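Acyl-CoA N-acyltransferases (NAT) superfamily protein (PDB 6TH0) probably transfers the acetyl group of acetyl-CoA to the N-terminal methionine of transmembrane proteins, and perhaps to protein lysines, through the GNAT domain that makes up this chain. Local coordinates at residues I6-I11 and A112-N117; F27-E32 and Y162-Q167; D81-D86 and V175-G180. All coordinates share one frame; numbering follows the deposited sequence.

Contact 1. Residues I6-I11 and A112-N117; sequences ICFRPI and AKALIN. With ACO (acetyl coenzyme *a), chain C.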
loop_
_atom_site.group_PDB
_atom_site.type_symbol
_atom_site.label_atom_id
_atom_site.label_comp_id
_atom_site.label_asym_id
_atom_site.label_seq_id
_atom_site.Cartn_x
_atom_site.Cartn_y
_atom_site.Cartn_z
ATOM N N ILE A 6 -11.129 -14.658 -6.945
ATOM C CA ILE A 6 -10.678 -13.298 -6.646
ATOM C C ILE A 6 -9.874 -12.752 -7.820
ATOM O O ILE A 6 -8.949 -13.412 -8.310
ATOM C CB ILE A 6 -9.840 -13.263 -5.359
ATOM C CG1 ILE A 6 -10.637 -13.839 -4.185
ATOM C CG2 ILE A 6 -9.420 -11.838 -5.041
ATOM C CD1 ILE A 6 -11.939 -13.100 -3.913
ATOM N N CYS A 7 -10.219 -11.541 -8.262
ATOM C CA CYS A 7 -9.548 -10.853 -9.359
ATOM C C CYS A 7 -9.054 -9.482 -8.909
ATOM O O CYS A 7 -9.508 -8.932 -7.901
ATOM C CB CYS A 7 -10.473 -10.699 -10.574
ATOM S SG CYS A 7 -10.910 -12.232 -11.404
ATOM N N PHE A 8 -8.118 -8.924 -9.674
ATOM C CA PHE A 8 -7.521 -7.641 -9.333
ATOM C C PHE A 8 -7.615 -6.689 -10.516
ATOM O O PHE A 8 -7.398 -7.085 -11.661
ATOM C CB PHE A 8 -6.075 -7.838 -8.874
ATOM C CG PHE A 8 -5.944 -8.834 -7.751
ATOM C CD1 PHE A 8 -6.186 -8.458 -6.435
ATOM C CD2 PHE A 8 -5.615 -10.152 -8.016
ATOM C CE1 PHE A 8 -6.087 -9.374 -5.408
ATOM C CE2 PHE A 8 -5.515 -11.074 -6.987
ATOM C CZ PHE A 8 -5.746 -10.685 -5.687
ATOM N N ARG A 9 -7.993 -5.447 -10.242
ATOM C CA ARG A 9 -8.110 -4.440 -11.288
ATOM C C ARG A 9 -7.731 -3.094 -10.702
ATOM O O ARG A 9 -7.712 -2.928 -9.475
ATOM C CB ARG A 9 -9.529 -4.392 -11.865
ATOM C CG ARG A 9 -10.613 -4.151 -10.785
ATOM C CD ARG A 9 -11.886 -3.594 -11.417
ATOM N NE ARG A 9 -12.982 -3.468 -10.450
ATOM C CZ ARG A 9 -13.105 -2.461 -9.590
ATOM N NH1 ARG A 9 -12.188 -1.502 -9.558
ATOM N NH2 ARG A 9 -14.136 -2.408 -8.755
ATOM N N PRO A 10 -7.409 -2.114 -11.543
ATOM C CA PRO A 10 -7.143 -0.773 -11.024
ATOM C C PRO A 10 -8.388 -0.210 -10.358
ATOM O O PRO A 10 -9.520 -0.496 -10.755
ATOM C CB PRO A 10 -6.759 0.028 -12.269
ATOM C CG PRO A 10 -6.327 -1.016 -13.279
ATOM C CD PRO A 10 -7.196 -2.205 -12.998
ATOM N N ILE A 11 -8.176 0.584 -9.316
ATOM C CA ILE A 11 -9.296 1.320 -8.744
ATOM C C ILE A 11 -9.723 2.423 -9.706
ATOM O O ILE A 11 -8.885 3.084 -10.343
ATOM C CB ILE A 11 -8.921 1.872 -7.362
ATOM C CG1 ILE A 11 -8.673 0.703 -6.414
ATOM C CG2 ILE A 11 -10.075 2.714 -6.799
ATOM C CD1 ILE A 11 -8.266 1.106 -5.017
ATOM N N ALA A 112 -4.338 -10.083 0.750
ATOM C CA ALA A 112 -3.411 -8.993 1.041
ATOM C C ALA A 112 -2.037 -9.281 0.470
ATOM O O ALA A 112 -1.389 -8.391 -0.091
ATOM C CB ALA A 112 -3.314 -8.743 2.545
ATOM N N LYS A 113 -1.560 -10.515 0.619
ATOM C CA LYS A 113 -0.297 -10.888 0.003
ATOM C C LYS A 113 -0.329 -10.632 -1.499
ATOM O O LYS A 113 0.642 -10.125 -2.076
ATOM C CB LYS A 113 0.004 -12.355 0.305
ATOM C CG LYS A 113 1.307 -12.854 -0.287
ATOM C CD LYS A 113 1.582 -14.289 0.180
ATOM C CE LYS A 113 3.024 -14.696 -0.073
ATOM N NZ LYS A 113 3.344 -14.776 -1.524
ATOM N N ALA A 114 -1.419 -11.027 -2.162
ATOM C CA ALA A 114 -1.516 -10.805 -3.604
ATOM C C ALA A 114 -1.552 -9.318 -3.937
ATOM O O ALA A 114 -0.946 -8.882 -4.924
ATOM C CB ALA A 114 -2.741 -11.514 -4.174
ATOM N N LEU A 115 -2.233 -8.522 -3.117
ATOM C CA LEU A 115 -2.280 -7.084 -3.367
ATOM C C LEU A 115 -0.882 -6.472 -3.289
ATOM O O LEU A 115 -0.474 -5.701 -4.167
ATOM C CB LEU A 115 -3.238 -6.413 -2.372
ATOM C CG LEU A 115 -4.737 -6.609 -2.643
ATOM C CD1 LEU A 115 -5.565 -6.232 -1.416
ATOM C CD2 LEU A 115 -5.215 -5.815 -3.866
ATOM N N ILE A 116 -0.125 -6.813 -2.246
ATOM C CA ILE A 116 1.254 -6.338 -2.155
ATOM C C ILE A 116 2.058 -6.805 -3.359
ATOM O O ILE A 116 2.836 -6.038 -3.947
ATOM C CB ILE A 116 1.888 -6.812 -0.839
ATOM C CG1 ILE A 116 1.155 -6.189 0.350
ATOM C CG2 ILE A 116 3.356 -6.455 -0.807
ATOM C CD1 ILE A 116 1.479 -6.927 1.668
ATOM N N ASN A 117 1.864 -8.063 -3.763
ATOM C CA ASN A 117 2.564 -8.581 -4.932
ATOM C C ASN A 117 2.330 -7.691 -6.152
ATOM O O ASN A 117 3.257 -7.430 -6.936
ATOM C CB ASN A 117 2.103 -10.017 -5.196
ATOM C CG ASN A 117 2.886 -10.685 -6.286
ATOM O OD1 ASN A 117 4.107 -10.577 -6.334
ATOM N ND2 ASN A 117 2.191 -11.384 -7.174
HETATM N N1A ACO C . -5.272 -20.914 4.579
HETATM C C2A ACO C . -5.038 -20.488 5.867
HETATM N N3A ACO C . -4.397 -19.402 6.334
HETATM C C4A ACO C . -3.910 -18.608 5.304
HETATM C C5A ACO C . -4.074 -18.916 3.916
HETATM C C6A ACO C . -4.771 -20.098 3.599
HETATM N N6A ACO C . -4.962 -20.446 2.287
HETATM N N7A ACO C . -3.483 -17.938 3.106
HETATM C C8A ACO C . -2.972 -17.055 3.988
HETATM N N9A ACO C . -3.198 -17.413 5.317
HETATM C C1B ACO C . -2.776 -16.700 6.524
HETATM C C2B ACO C . -1.329 -16.033 6.410
HETATM O O2B ACO C . -0.366 -16.972 6.651
HETATM C C3B ACO C . -1.561 -15.079 7.675
HETATM O O3B ACO C . -1.499 -15.902 8.734
HETATM P P3B ACO C . -0.830 -15.083 10.240
HETATM O O7A ACO C . -2.052 -14.247 10.513
HETATM O O8A ACO C . -0.559 -16.241 11.186
HETATM O O9A ACO C . 0.342 -14.344 9.638
HETATM C C4B ACO C . -3.012 -14.546 7.422
HETATM O O4B ACO C . -3.743 -15.642 6.780
HETATM C C5B ACO C . -3.014 -13.254 6.584
HETATM O O5B ACO C . -2.309 -13.414 5.392
HETATM P P1A ACO C . -3.216 -12.802 4.157
HETATM O O1A ACO C . -4.483 -13.566 4.047
HETATM O O2A ACO C . -2.299 -12.634 2.979
HETATM O O3A ACO C . -3.695 -11.216 4.508
HETATM P P2A ACO C . -5.259 -10.971 4.635
HETATM O O4A ACO C . -5.940 -10.937 3.316
HETATM O O5A ACO C . -5.906 -11.678 5.797
HETATM O O6A ACO C . -5.354 -9.300 5.097
HETATM C CBP ACO C . -4.545 -7.455 6.413
HETATM C CCP ACO C . -4.295 -8.945 5.918
HETATM C CDP ACO C . -4.414 -6.554 5.207
HETATM C CEP ACO C . -3.522 -7.072 7.485
HETATM C CAP ACO C . -5.991 -7.453 6.977
HETATM O OAP ACO C . -6.053 -8.136 8.226
HETATM C C9P ACO C . -6.576 -6.063 7.213
HETATM O O9P ACO C . -7.263 -5.536 6.365
HETATM N N8P ACO C . -6.371 -5.460 8.436
HETATM C C7P ACO C . -6.921 -4.098 8.745
HETATM C C6P ACO C . -6.263 -3.053 7.892
HETATM C C5P ACO C . -4.823 -3.030 8.268
HETATM O O5P ACO C . -4.392 -3.194 9.399
HETATM N N4P ACO C . -3.933 -2.810 7.236
HETATM C C3P ACO C . -2.521 -2.811 7.616
HETATM C C2P ACO C . -1.760 -1.916 6.705
HETATM S S1P ACO C . 0.016 -1.935 7.253
HETATM C C ACO C . -0.112 -0.575 8.413
HETATM O O ACO C . -0.098 -0.732 9.610
HETATM C CH3 ACO C . -0.294 0.741 7.857
#
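Phe8 meets Ala114 and Leu115 with one flank of its ring, CZ-CE1-CD1. Its CZ lies 3.5 Å from Ala114 CB, and CD1 lies 3.8 Å from Leu115 CD2. The atom between them, CE1, faces the branch point of the leucine, at 4.1 Å from Leu115 CG. Both helix residues approach the ring obliquely, so this is contact along one side of the phenyl group, from CD1 to CZ, rather than a stack. The interaction is purely apolar: no hydrogen bond crosses between the segments, and the buried surface amounts to 126 Å². Phe8 reaches the helix because its CG is anti to the carbonyl carbon (chi1 -54°), which carries the ring across a CA separation of 8.0 Å from Leu115. Leu115 CB does not point at the strand; the branch at CG brings CD2 back to the ring.

In the second shell, Leu115 also rests on Leu100 of strand 93-102, while Phe8 touches Ala50 of the adjoining strand 45-52. Backbone bonds from Cys7 to Val51 and from Arg9 to Ala49 fix strand 6-10 to that neighbour. The N-H groups of Ala112 and Lys113, near the start of the helix, bond to the cofactor. Ala112 N donates to O4A of acetyl-CoA at 3.1 Å (156°), and Lys113 N donates to O2A at 3.3 Å (152°), one bond to each phosphate of the pyrophosphate. Gly110 N and Lys108 N add further bonds to the cofactor, and the positive end of the helix dipole probably favours the charge gathered there. This is the pyrophosphate-binding loop and helix start of the GNAT fold, with the R-x-x-G-x-A signature ending at Ala112 and the edge strand 6-10 packed beside the same helix.

Contact 2. Residues F27-E32 and Y162-Q167; sequences FPIRYE and YLINGQ. With ACO (acetyl coenzyme *a), chain C.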
loop_
_atom_site.group_PDB
_atom_site.type_symbol
_atom_site.label_atom_id
_atom_site.label_comp_id
_atom_site.label_asym_id
_atom_site.label_seq_id
_atom_site.Cartn_x
_atom_site.Cartn_y
_atom_site.Cartn_z
ATOM N N PHE A 27 -9.445 0.828 8.104
ATOM C CA PHE A 27 -8.082 1.330 8.065
ATOM C C PHE A 27 -7.885 2.375 9.152
ATOM O O PHE A 27 -8.556 3.418 9.143
ATOM C CB PHE A 27 -7.740 1.909 6.695
ATOM C CG PHE A 27 -6.267 2.035 6.488
ATOM C CD1 PHE A 27 -5.515 0.920 6.191
ATOM C CD2 PHE A 27 -5.624 3.247 6.670
ATOM C CE1 PHE A 27 -4.127 1.013 6.044
ATOM C CE2 PHE A 27 -4.261 3.342 6.531
ATOM C CZ PHE A 27 -3.512 2.223 6.219
ATOM N N PRO A 28 -6.934 2.166 10.069
ATOM C CA PRO A 28 -6.848 3.048 11.251
ATOM C C PRO A 28 -6.489 4.490 10.955
ATOM O O PRO A 28 -6.864 5.372 11.739
ATOM C CB PRO A 28 -5.758 2.378 12.103
ATOM C CG PRO A 28 -5.607 1.009 11.543
ATOM C CD PRO A 28 -5.932 1.092 10.107
ATOM N N ILE A 29 -5.721 4.759 9.901
ATOM C CA ILE A 29 -5.290 6.124 9.604
ATOM C C ILE A 29 -6.384 6.833 8.810
ATOM O O ILE A 29 -6.784 6.373 7.734
ATOM C CB ILE A 29 -3.954 6.116 8.845
ATOM C CG1 ILE A 29 -2.951 5.226 9.586
ATOM C CG2 ILE A 29 -3.407 7.539 8.732
ATOM C CD1 ILE A 29 -2.699 5.646 11.009
ATOM N N ARG A 30 -6.863 7.965 9.331
ATOM C CA ARG A 30 -7.902 8.723 8.647
ATOM C C ARG A 30 -7.330 9.575 7.528
ATOM O O ARG A 30 -6.292 10.223 7.685
ATOM C CB ARG A 30 -8.667 9.605 9.633
ATOM C CG ARG A 30 -9.410 8.843 10.713
ATOM C CD ARG A 30 -10.577 8.053 10.115
ATOM N NE ARG A 30 -11.323 7.327 11.144
ATOM C CZ ARG A 30 -11.268 6.016 11.355
ATOM N NH1 ARG A 30 -10.523 5.240 10.579
ATOM N NH2 ARG A 30 -11.992 5.477 12.333
ATOM N N TYR A 31 -8.028 9.567 6.397
ATOM C CA TYR A 31 -7.694 10.356 5.224
ATOM C C TYR A 31 -8.850 11.269 4.845
ATOM O O TYR A 31 -10.026 10.935 5.031
ATOM C CB TYR A 31 -7.312 9.482 4.026
ATOM C CG TYR A 31 -5.950 8.844 4.161
ATOM C CD1 TYR A 31 -5.787 7.608 4.778
ATOM C CD2 TYR A 31 -4.822 9.486 3.674
ATOM C CE1 TYR A 31 -4.528 7.032 4.903
ATOM C CE2 TYR A 31 -3.567 8.919 3.793
ATOM C CZ TYR A 31 -3.427 7.693 4.405
ATOM O OH TYR A 31 -2.173 7.133 4.520
ATOM N N GLU A 32 -8.491 12.430 4.315
ATOM C CA GLU A 32 -9.464 13.415 3.891
ATOM C C GLU A 32 -10.102 12.979 2.578
ATOM O O GLU A 32 -9.569 12.143 1.844
ATOM C CB GLU A 32 -8.781 14.770 3.706
ATOM C CG GLU A 32 -7.647 14.697 2.682
ATOM C CD GLU A 32 -7.019 16.038 2.356
ATOM O OE1 GLU A 32 -7.471 17.068 2.902
ATOM O OE2 GLU A 32 -6.062 16.058 1.551
ATOM N N TYR A 162 2.265 7.943 13.909
ATOM C CA TYR A 162 0.832 7.916 13.665
ATOM C C TYR A 162 0.052 8.598 14.782
ATOM O O TYR A 162 0.457 8.581 15.946
ATOM C CB TYR A 162 0.344 6.478 13.507
ATOM C CG TYR A 162 0.789 5.799 12.233
ATOM C CD1 TYR A 162 0.443 6.322 11.001
ATOM C CD2 TYR A 162 1.522 4.617 12.261
ATOM C CE1 TYR A 162 0.831 5.708 9.827
ATOM C CE2 TYR A 162 1.913 3.987 11.077
ATOM C CZ TYR A 162 1.550 4.543 9.870
ATOM O OH TYR A 162 1.917 3.950 8.686
ATOM N N LEU A 163 -1.074 9.212 14.411
ATOM C CA LEU A 163 -1.997 9.805 15.368
ATOM C C LEU A 163 -3.364 9.189 15.109
ATOM O O LEU A 163 -3.926 9.365 14.024
ATOM C CB LEU A 163 -2.047 11.329 15.221
ATOM C CG LEU A 163 -3.084 12.101 16.043
ATOM C CD1 LEU A 163 -2.887 11.856 17.526
ATOM C CD2 LEU A 163 -3.025 13.585 15.724
ATOM N N ILE A 164 -3.874 8.431 16.084
ATOM C CA ILE A 164 -5.101 7.655 15.920
ATOM C C ILE A 164 -5.968 7.845 17.158
ATOM O O ILE A 164 -5.562 7.479 18.268
ATOM C CB ILE A 164 -4.818 6.160 15.699
ATOM C CG1 ILE A 164 -3.838 5.964 14.539
ATOM C CG2 ILE A 164 -6.121 5.418 15.446
ATOM C CD1 ILE A 164 -3.389 4.559 14.366
ATOM N N ASN A 165 -7.163 8.396 16.966
ATOM C CA ASN A 165 -8.089 8.661 18.066
ATOM C C ASN A 165 -7.405 9.499 19.143
ATOM O O ASN A 165 -7.489 9.217 20.339
ATOM C CB ASN A 165 -8.647 7.359 18.641
ATOM C CG ASN A 165 -9.989 7.559 19.320
ATOM O OD1 ASN A 165 -10.703 8.519 19.026
ATOM N ND2 ASN A 165 -10.339 6.656 20.235
ATOM N N GLY A 166 -6.703 10.537 18.692
ATOM C CA GLY A 166 -5.959 11.423 19.570
ATOM C C GLY A 166 -4.856 10.769 20.376
ATOM O O GLY A 166 -4.425 11.321 21.391
ATOM N N GLN A 167 -4.373 9.609 19.953
ATOM C CA GLN A 167 -3.291 8.921 20.634
ATOM C C GLN A 167 -2.165 8.713 19.626
ATOM O O GLN A 167 -2.424 8.359 18.474
ATOM C CB GLN A 167 -3.805 7.589 21.219
ATOM C CG GLN A 167 -2.940 6.955 22.295
ATOM C CD GLN A 167 -3.588 5.722 22.916
ATOM O OE1 GLN A 167 -4.739 5.392 22.617
ATOM N NE2 GLN A 167 -2.855 5.047 23.799
HETATM N N1A ACO C . -5.272 -20.914 4.579
HETATM C C2A ACO C . -5.038 -20.488 5.867
HETATM N N3A ACO C . -4.397 -19.402 6.334
HETATM C C4A ACO C . -3.910 -18.608 5.304
HETATM C C5A ACO C . -4.074 -18.916 3.916
HETATM C C6A ACO C . -4.771 -20.098 3.599
HETATM N N6A ACO C . -4.962 -20.446 2.287
HETATM N N7A ACO C . -3.483 -17.938 3.106
HETATM C C8A ACO C . -2.972 -17.055 3.988
HETATM N N9A ACO C . -3.198 -17.413 5.317
HETATM C C1B ACO C . -2.776 -16.700 6.524
HETATM C C2B ACO C . -1.329 -16.033 6.410
HETATM O O2B ACO C . -0.366 -16.972 6.651
HETATM C C3B ACO C . -1.561 -15.079 7.675
HETATM O O3B ACO C . -1.499 -15.902 8.734
HETATM P P3B ACO C . -0.830 -15.083 10.240
HETATM O O7A ACO C . -2.052 -14.247 10.513
HETATM O O8A ACO C . -0.559 -16.241 11.186
HETATM O O9A ACO C . 0.342 -14.344 9.638
HETATM C C4B ACO C . -3.012 -14.546 7.422
HETATM O O4B ACO C . -3.743 -15.642 6.780
HETATM C C5B ACO C . -3.014 -13.254 6.584
HETATM O O5B ACO C . -2.309 -13.414 5.392
HETATM P P1A ACO C . -3.216 -12.802 4.157
HETATM O O1A ACO C . -4.483 -13.566 4.047
HETATM O O2A ACO C . -2.299 -12.634 2.979
HETATM O O3A ACO C . -3.695 -11.216 4.508
HETATM P P2A ACO C . -5.259 -10.971 4.635
HETATM O O4A ACO C . -5.940 -10.937 3.316
HETATM O O5A ACO C . -5.906 -11.678 5.797
HETATM O O6A ACO C . -5.354 -9.300 5.097
HETATM C CBP ACO C . -4.545 -7.455 6.413
HETATM C CCP ACO C . -4.295 -8.945 5.918
HETATM C CDP ACO C . -4.414 -6.554 5.207
HETATM C CEP ACO C . -3.522 -7.072 7.485
HETATM C CAP ACO C . -5.991 -7.453 6.977
HETATM O OAP ACO C . -6.053 -8.136 8.226
HETATM C C9P ACO C . -6.576 -6.063 7.213
HETATM O O9P ACO C . -7.263 -5.536 6.365
HETATM N N8P ACO C . -6.371 -5.460 8.436
HETATM C C7P ACO C . -6.921 -4.098 8.745
HETATM C C6P ACO C . -6.263 -3.053 7.892
HETATM C C5P ACO C . -4.823 -3.030 8.268
HETATM O O5P ACO C . -4.392 -3.194 9.399
HETATM N N4P ACO C . -3.933 -2.810 7.236
HETATM C C3P ACO C . -2.521 -2.811 7.616
HETATM C C2P ACO C . -1.760 -1.916 6.705
HETATM S S1P ACO C . 0.016 -1.935 7.253
HETATM C C ACO C . -0.112 -0.575 8.413
HETATM O O ACO C . -0.098 -0.732 9.610
HETATM C CH3 ACO C . -0.294 0.741 7.857
#
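Ile164, which packs on Pro28 and Ile29, donates its backbone N to Gln167 O at 2.8 Å. The return bond, from Gln167 N to Ile164 O, closes a type I' beta turn, so two bonds set the end of the strand from which Ile164 reaches the 27-32 loop.

Across the contact the grip is apolar. Ile29 CD1 fits into the angle between two side chains, 3.6 Å from Ile164 CD1 and only 3.2 Å from Tyr162 CD1; the latter is so short that its exact value is doubtful, though CG1 also approaches the ring. Ile29 runs at about a right angle to both partners. Its terminal methyl is brought there by a bend at chi2 (-58°), since the CA end of the residue does not aim at the strand. Pro28 CB completes the patch, 3.9 Å from Ile164 CD1.

Tyr162 of this patch and Phe27, next to Pro28 in the loop, also line the cofactor pocket. Phe27 CE1 lies 3.8 Å from C2P of acetyl-CoA, and Pro28 CD lies over one face of that phenyl ring, toward its rim. Tyr162 OH stands 4.0 Å from the acetyl methyl CH3 and makes a weak hydrogen bond to His135 O. With no polar bond joining loop and strand, the chemistry implies a hydrophobic closure beside the thioester, consistent with the peptide-binding side of N-terminal acetyltransferases.

Contact 3. Residues D81-D86 and V175-G180; sequences DLIRYD and VYFING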
loop_
_atom_site.group_PDB
_atom_site.type_symbol
_atom_site.label_atom_id
_atom_site.label_comp_id
_atom_site.label_asym_id
_atom_site.label_seq_id
_atom_site.Cartn_x
_atom_site.Cartn_y
_atom_site.Cartn_z
ATOM N N ASP A 81 18.959 7.524 2.564
ATOM C CA ASP A 81 20.210 7.170 3.223
ATOM C C ASP A 81 20.552 5.698 3.045
ATOM O O ASP A 81 21.701 5.308 3.275
ATOM C CB ASP A 81 20.150 7.486 4.717
ATOM C CG ASP A 81 19.055 6.707 5.438
ATOM O OD1 ASP A 81 17.886 6.749 5.008
ATOM O OD2 ASP A 81 19.376 6.020 6.432
ATOM N N LEU A 82 19.587 4.874 2.650
ATOM C CA LEU A 82 19.818 3.438 2.555
ATOM C C LEU A 82 20.234 2.998 1.160
ATOM O O LEU A 82 20.588 1.826 0.977
ATOM C CB LEU A 82 18.543 2.685 2.946
ATOM C CG LEU A 82 17.919 2.929 4.317
ATOM C CD1 LEU A 82 16.656 2.110 4.414
ATOM C CD2 LEU A 82 18.894 2.571 5.435
ATOM N N ILE A 83 20.224 3.914 0.184
ATOM C CA ILE A 83 20.383 3.590 -1.232
ATOM C C ILE A 83 21.794 3.901 -1.713
ATOM O O ILE A 83 22.369 4.939 -1.359
ATOM C CB ILE A 83 19.349 4.367 -2.071
ATOM C CG1 ILE A 83 17.943 3.898 -1.712
ATOM C CG2 ILE A 83 19.627 4.241 -3.564
ATOM C CD1 ILE A 83 16.805 4.669 -2.398
ATOM N N ARG A 84 22.374 2.980 -2.473
ATOM C CA ARG A 84 23.645 3.232 -3.141
ATOM C C ARG A 84 23.288 3.843 -4.485
ATOM O O ARG A 84 22.672 3.174 -5.320
ATOM C CB ARG A 84 24.464 1.954 -3.306
ATOM C CG ARG A 84 25.187 1.499 -2.038
ATOM C CD ARG A 84 26.428 0.678 -2.364
ATOM N NE ARG A 84 26.105 -0.595 -3.000
ATOM C CZ ARG A 84 26.086 -0.792 -4.313
ATOM N NH1 ARG A 84 26.365 0.203 -5.139
ATOM N NH2 ARG A 84 25.781 -1.986 -4.803
ATOM N N TYR A 85 23.662 5.104 -4.685
ATOM C CA TYR A 85 23.327 5.827 -5.900
ATOM C C TYR A 85 24.404 5.644 -6.955
ATOM O O TYR A 85 25.566 5.977 -6.721
ATOM C CB TYR A 85 23.142 7.315 -5.608
ATOM C CG TYR A 85 21.858 7.610 -4.892
ATOM C CD1 TYR A 85 20.665 7.658 -5.589
ATOM C CD2 TYR A 85 21.836 7.831 -3.523
ATOM C CE1 TYR A 85 19.495 7.917 -4.949
ATOM C CE2 TYR A 85 20.671 8.100 -2.876
ATOM C CZ TYR A 85 19.502 8.136 -3.594
ATOM O OH TYR A 85 18.325 8.408 -2.974
ATOM N N ASP A 86 23.994 5.212 -8.136
ATOM C CA ASP A 86 24.894 5.035 -9.260
ATOM C C ASP A 86 24.731 6.270 -10.131
ATOM O O ASP A 86 23.638 6.539 -10.626
ATOM C CB ASP A 86 24.565 3.756 -10.026
ATOM C CG ASP A 86 25.405 3.593 -11.268
ATOM O OD1 ASP A 86 26.355 4.383 -11.456
ATOM O OD2 ASP A 86 25.116 2.673 -12.058
ATOM N N VAL A 175 11.074 -1.953 3.957
ATOM C CA VAL A 175 11.561 -1.675 2.609
ATOM C C VAL A 175 11.756 -2.982 1.855
ATOM O O VAL A 175 12.106 -4.011 2.445
ATOM C CB VAL A 175 12.873 -0.854 2.604
ATOM C CG1 VAL A 175 12.699 0.438 3.375
ATOM C CG2 VAL A 175 14.022 -1.675 3.168
ATOM N N TYR A 176 11.427 -2.967 0.565
ATOM C CA TYR A 176 11.807 -4.030 -0.361
ATOM C C TYR A 176 12.555 -3.397 -1.531
ATOM O O TYR A 176 11.938 -2.772 -2.401
ATOM C CB TYR A 176 10.593 -4.804 -0.872
ATOM C CG TYR A 176 10.966 -5.972 -1.755
ATOM C CD1 TYR A 176 11.364 -7.182 -1.203
ATOM C CD2 TYR A 176 10.925 -5.866 -3.128
ATOM C CE1 TYR A 176 11.713 -8.256 -2.006
ATOM C CE2 TYR A 176 11.270 -6.932 -3.941
ATOM C CZ TYR A 176 11.661 -8.121 -3.376
ATOM O OH TYR A 176 12.008 -9.177 -4.188
ATOM N N PHE A 177 13.867 -3.611 -1.590
ATOM C CA PHE A 177 14.669 -3.080 -2.690
ATOM C C PHE A 177 14.768 -4.115 -3.802
ATOM O O PHE A 177 15.017 -5.296 -3.545
ATOM C CB PHE A 177 16.064 -2.659 -2.226
ATOM C CG PHE A 177 16.085 -1.380 -1.441
ATOM C CD1 PHE A 177 15.991 -0.154 -2.103
ATOM C CD2 PHE A 177 16.253 -1.381 -0.068
ATOM C CE1 PHE A 177 16.006 1.047 -1.404
ATOM C CE2 PHE A 177 16.260 -0.176 0.649
ATOM C CZ PHE A 177 16.138 1.046 -0.030
ATOM N N ILE A 178 14.610 -3.652 -5.044
ATOM C CA ILE A 178 14.671 -4.553 -6.190
ATOM C C ILE A 178 16.071 -5.119 -6.347
ATOM O O ILE A 178 16.242 -6.280 -6.739
ATOM C CB ILE A 178 14.230 -3.830 -7.474
ATOM C CG1 ILE A 178 12.772 -3.383 -7.389
ATOM C CG2 ILE A 178 14.461 -4.725 -8.682
ATOM C CD1 ILE A 178 11.798 -4.479 -6.976
ATOM N N ASN A 179 17.088 -4.319 -6.046
ATOM C CA ASN A 179 18.476 -4.778 -5.986
ATOM C C ASN A 179 19.024 -4.349 -4.626
ATOM O O ASN A 179 19.524 -3.232 -4.470
ATOM C CB ASN A 179 19.289 -4.224 -7.149
ATOM C CG ASN A 179 18.789 -4.726 -8.492
ATOM O OD1 ASN A 179 18.125 -5.760 -8.568
ATOM N ND2 ASN A 179 19.108 -3.998 -9.558
ATOM N N GLY A 180 18.899 -5.233 -3.637
ATOM C CA GLY A 180 19.333 -4.941 -2.282
ATOM C C GLY A 180 20.823 -5.103 -2.059
ATOM O O GLY A 180 21.381 -4.535 -1.120
#
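Phe177 presents CE1 and CZ, at the outer end of its ring, to Ile83 and Leu82. The closest approach is Ile83 CG1 to Phe177 CE1, 3.5 Å, and the same methylene lies 3.8 Å from Phe177 CZ. Leu82 comes to CZ with its CB, 4.2 Å from Phe177 CZ. Neither residue lies squarely over the ring or in its plane; both approach at a slant.

The torsions explain which atoms do the touching. Phe177 CG is anti to the carbonyl carbon (chi1 -74°), which sends the phenyl group out from the strand toward the loop. Ile83 CG1 takes the equivalent place, and with chi2 at 175° the chain continues extended, laying CD1 3.8 Å from Phe177 CE1. Its other branch, CG2, turns to a separate partner and sits over the centre of the Tyr85 ring, 3.8 Å above the plane. Leu82 is also extended through chi2 (178°), and its CD1 passes on to Val175 CG1 at 4.4 Å, a looser touch.

Val175 and Phe177 share one face of strand 167-177, whereas Tyr176, between them, packs against Val120 of helix 111-123. That strand is the GNAT strand inserted between 129-137 and 153-164, and the loop joining strands 63-73 and 93-102 covers its end here. Replacing Phe177 with an alanine would probably take away the surface against which Ile83 CG1 and CD1 rest, leaving a gap beside Leu82 and the isoleucine freer to turn.

Ile79 of the same loop touches both Val175 and Phe177, and Leu82 also rests on Val155 of strand 153-164. A salt bridge from Asp81 OD2 to Arg156 NH1 ties the loop to that same strand.

The three contacts are spread round one mixed sheet, and none touches another. Centre to centre, contacts 1 and 2 are about 24 Å apart, 1 and 3 about 25 Å, and 2 and 3 about 30 Å. Along the chain the first segments come in order, 6-11, 27-32, 81-86, and the second segments follow in the same order, so every pair crosses. Contact 1 involves the edge strand 6-10; contact 2 uses the opposite edge strand, 153-164; contact 3 uses its neighbour, 167-177. Acetyl-CoA bridges contacts 1 and 2, from pyrophosphate to acetyl end, whereas contact 3 packs a loop on the end of strand 167-177, away from the cofactor.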